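Local coordinates for prephenate dehydrogenase (Aquifex aeolicus, PDB 2G5C), which probably catalyses the NAD-dependent oxidative decarboxylation of prephenate to 4-hydroxyphenylpyruvate, a step of tyrosine biosynthesis, at residues 14-19 and 158-163. Sequence-based numbering, arbitrary orientation.
Sequences GSFAKS and KRVWED
F16 and W161 are the closest CA pair (9.1 Å) of two helices whose backbones stay well apart, so the side chains do all the touching, and no hydrogen bond crosses. W161 leaves its helix pointing away, but its six-membered ring comes nearer. The F16 ring leaves its helix with CG trans to the main-chain nitrogen (chi1 178°) and meets W161 edge-to-face: its edge is directed at one face of the indole, the planes 62° apart and the six-membered rings' centroids separated by 5.3 Å. F16 CE1 lies over that face toward its rim, and F16 CD1 comes 3.9 Å from W161 CZ3. V160 finishes the grip, its CG1 methyl sitting near the plane of the phenyl ring, 4.0 Å from F16 CZ. An alanine at F16 is likely to open a gap between the helices, leaving the indole face and the V160 methyl without their mate. One turn on, S15 O takes two bonds, from S19 OG (2.7 Å) and S19 N, on opposite faces of the carbonyl plane. Helix 11-22, begun within the probable Rossmann GxGxxG pattern, and helix 151-163 pack side by side on the sheet: F16 rests on F65 and M67 of strand 65-68, while W161 reaches V141 and L143 of strand 140-143.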
ATOM      1  N   GLY A  14      23.374 -12.332  -6.778  1.00 28.96           N
ATOM      2  CA  GLY A  14      23.393 -13.665  -6.204  1.00 29.07           C
ATOM      3  C   GLY A  14      22.218 -14.522  -6.634  1.00 30.05           C
ATOM      4  O   GLY A  14      22.370 -15.727  -6.823  1.00 31.81           O
ATOM      5  N   SER A  15      21.045 -13.915  -6.796  1.00 30.09           N
ATOM      6  CA  SER A  15      19.859 -14.669  -7.203  1.00 31.07           C
ATOM      7  C   SER A  15      19.982 -15.177  -8.634  1.00 31.33           C
ATOM      8  O   SER A  15      19.590 -16.307  -8.934  1.00 31.81           O
ATOM      9  CB  SER A  15      18.593 -13.810  -7.070  1.00 30.58           C
ATOM     10  OG  SER A  15      18.320 -13.501  -5.712  1.00 31.89           O
ATOM     11  N   PHE A  16      20.512 -14.339  -9.520  1.00 31.45           N
ATOM     12  CA  PHE A  16      20.687 -14.739 -10.912  1.00 31.07           C
ATOM     13  C   PHE A  16      21.654 -15.911 -10.972  1.00 30.87           C
ATOM     14  O   PHE A  16      21.429 -16.879 -11.696  1.00 32.61           O
ATOM     15  CB  PHE A  16      21.250 -13.588 -11.743  1.00 31.48           C
ATOM     16  CG  PHE A  16      21.496 -13.949 -13.184  1.00 32.08           C
ATOM     17  CD1 PHE A  16      20.430 -14.151 -14.058  1.00 33.36           C
ATOM     18  CD2 PHE A  16      22.792 -14.103 -13.662  1.00 32.45           C
ATOM     19  CE1 PHE A  16      20.651 -14.499 -15.391  1.00 33.47           C
ATOM     20  CE2 PHE A  16      23.027 -14.451 -14.992  1.00 33.38           C
ATOM     21  CZ  PHE A  16      21.954 -14.649 -15.858  1.00 32.57           C
ATOM     22  N   ALA A  17      22.732 -15.813 -10.203  1.00 30.92           N
ATOM     23  CA  ALA A  17      23.752 -16.856 -10.155  1.00 32.98           C
ATOM     24  C   ALA A  17      23.167 -18.194  -9.711  1.00 34.20           C
ATOM     25  O   ALA A  17      23.409 -19.230 -10.331  1.00 33.12           O
ATOM     26  CB  ALA A  17      24.877 -16.438  -9.208  1.00 31.63           C
ATOM     27  N   LYS A  18      22.394 -18.168  -8.632  1.00 35.92           N
ATOM     28  CA  LYS A  18      21.787 -19.383  -8.114  1.00 36.71           C
ATOM     29  C   LYS A  18      20.735 -19.897  -9.083  1.00 37.63           C
ATOM     30  O   LYS A  18      20.613 -21.102  -9.299  1.00 37.96           O
ATOM     31  CB  LYS A  18      21.161 -19.112  -6.747  1.00 38.76           C
ATOM     32  CG  LYS A  18      22.152 -18.580  -5.720  1.00 40.27           C
ATOM     33  CD  LYS A  18      21.505 -18.357  -4.364  1.00 43.20           C
ATOM     34  CE  LYS A  18      21.067 -19.668  -3.731  1.00 45.17           C
ATOM     35  NZ  LYS A  18      20.471 -19.456  -2.383  1.00 47.88           N
ATOM     36  N   SER A  19      19.976 -18.981  -9.672  1.00 38.77           N
ATOM     37  CA  SER A  19      18.945 -19.370 -10.619  1.00 39.70           C
ATOM     38  C   SER A  19      19.608 -20.023 -11.820  1.00 40.15           C
ATOM     39  O   SER A  19      19.027 -20.893 -12.466  1.00 40.23           O
ATOM     40  CB  SER A  19      18.139 -18.150 -11.069  1.00 41.02           C
ATOM     41  OG  SER A  19      17.419 -17.582  -9.989  1.00 41.74           O
ATOM     42  N   LYS A 158      17.517 -13.253 -23.988  1.00 36.25           N
ATOM     43  CA  LYS A 158      16.112 -13.611 -23.829  1.00 37.06           C
ATOM     44  C   LYS A 158      15.977 -15.064 -23.391  1.00 37.32           C
ATOM     45  O   LYS A 158      15.300 -15.366 -22.408  1.00 36.65           O
ATOM     46  CB  LYS A 158      15.347 -13.412 -25.141  1.00 39.34           C
ATOM     47  CG  LYS A 158      13.904 -13.903 -25.080  1.00 41.61           C
ATOM     48  CD  LYS A 158      13.160 -13.668 -26.387  1.00 44.24           C
ATOM     49  CE  LYS A 158      11.740 -14.216 -26.313  1.00 44.61           C
ATOM     50  NZ  LYS A 158      11.003 -14.043 -27.597  1.00 47.67           N
ATOM     51  N   ARG A 159      16.623 -15.964 -24.123  1.00 38.09           N
ATOM     52  CA  ARG A 159      16.563 -17.385 -23.798  1.00 39.61           C
ATOM     53  C   ARG A 159      17.067 -17.681 -22.391  1.00 38.30           C
ATOM     54  O   ARG A 159      16.520 -18.540 -21.703  1.00 37.71           O
ATOM     55  CB  ARG A 159      17.374 -18.203 -24.808  1.00 42.77           C
ATOM     56  CG  ARG A 159      16.806 -18.207 -26.219  1.00 48.03           C
ATOM     57  CD  ARG A 159      17.499 -19.266 -27.079  1.00 52.53           C
ATOM     58  NE  ARG A 159      17.023 -19.273 -28.460  1.00 56.06           N
ATOM     59  CZ  ARG A 159      17.221 -18.283 -29.327  1.00 57.71           C
ATOM     60  NH1 ARG A 159      17.890 -17.200 -28.954  1.00 58.67           N
ATOM     61  NH2 ARG A 159      16.755 -18.376 -30.567  1.00 57.61           N
ATOM     62  N   VAL A 160      18.115 -16.975 -21.971  1.00 36.65           N
ATOM     63  CA  VAL A 160      18.690 -17.175 -20.645  1.00 35.39           C
ATOM     64  C   VAL A 160      17.668 -16.859 -19.557  1.00 35.39           C
ATOM     65  O   VAL A 160      17.455 -17.652 -18.640  1.00 35.04           O
ATOM     66  CB  VAL A 160      19.930 -16.283 -20.430  1.00 34.94           C
ATOM     67  CG1 VAL A 160      20.514 -16.529 -19.045  1.00 35.29           C
ATOM     68  CG2 VAL A 160      20.967 -16.569 -21.504  1.00 36.15           C
ATOM     69  N   TRP A 161      17.042 -15.692 -19.660  1.00 34.74           N
ATOM     70  CA  TRP A 161      16.036 -15.292 -18.684  1.00 35.37           C
ATOM     71  C   TRP A 161      14.909 -16.317 -18.630  1.00 36.36           C
ATOM     72  O   TRP A 161      14.433 -16.675 -17.555  1.00 36.14           O
ATOM     73  CB  TRP A 161      15.477 -13.920 -19.046  1.00 32.18           C
ATOM     74  CG  TRP A 161      16.342 -12.784 -18.592  1.00 29.83           C
ATOM     75  CD1 TRP A 161      16.877 -11.801 -19.371  1.00 29.05           C
ATOM     76  CD2 TRP A 161      16.709 -12.471 -17.242  1.00 27.56           C
ATOM     77  NE1 TRP A 161      17.547 -10.890 -18.590  1.00 26.93           N
ATOM     78  CE2 TRP A 161      17.458 -11.278 -17.279  1.00 27.91           C
ATOM     79  CE3 TRP A 161      16.474 -13.085 -16.003  1.00 27.46           C
ATOM     80  CZ2 TRP A 161      17.977 -10.679 -16.122  1.00 25.20           C
ATOM     81  CZ3 TRP A 161      16.989 -12.492 -14.854  1.00 23.82           C
ATOM     82  CH2 TRP A 161      17.730 -11.301 -14.924  1.00 26.52           C
ATOM     83  N   GLU A 162      14.487 -16.790 -19.797  1.00 38.27           N
ATOM     84  CA  GLU A 162      13.424 -17.783 -19.870  1.00 41.26           C
ATOM     85  C   GLU A 162      13.877 -19.080 -19.206  1.00 42.19           C
ATOM     86  O   GLU A 162      13.067 -19.804 -18.629  1.00 42.77           O
ATOM     87  CB  GLU A 162      13.045 -18.053 -21.332  1.00 41.62           C
ATOM     88  CG  GLU A 162      12.627 -16.807 -22.096  1.00 42.87           C
ATOM     89  CD  GLU A 162      12.163 -17.106 -23.510  1.00 43.94           C
ATOM     90  OE1 GLU A 162      12.965 -17.627 -24.315  1.00 43.44           O
ATOM     91  OE2 GLU A 162      10.991 -16.816 -23.816  1.00 45.56           O
ATOM     92  N   ASP A 163      15.173 -19.366 -19.286  1.00 44.17           N
ATOM     93  CA  ASP A 163      15.723 -20.577 -18.687  1.00 45.23           C
ATOM     94  C   ASP A 163      15.671 -20.523 -17.169  1.00 44.87           C
ATOM     95  O   ASP A 163      15.756 -21.551 -16.499  1.00 45.02           O
ATOM     96  CB  ASP A 163      17.164 -20.799 -19.152  1.00 49.16           C
ATOM     97  CG  ASP A 163      17.240 -21.363 -20.562  1.00 52.39           C
ATOM     98  OD1 ASP A 163      16.677 -22.455 -20.792  1.00 54.79           O
ATOM     99  OD2 ASP A 163      17.858 -20.720 -21.439  1.00 53.96           O
TER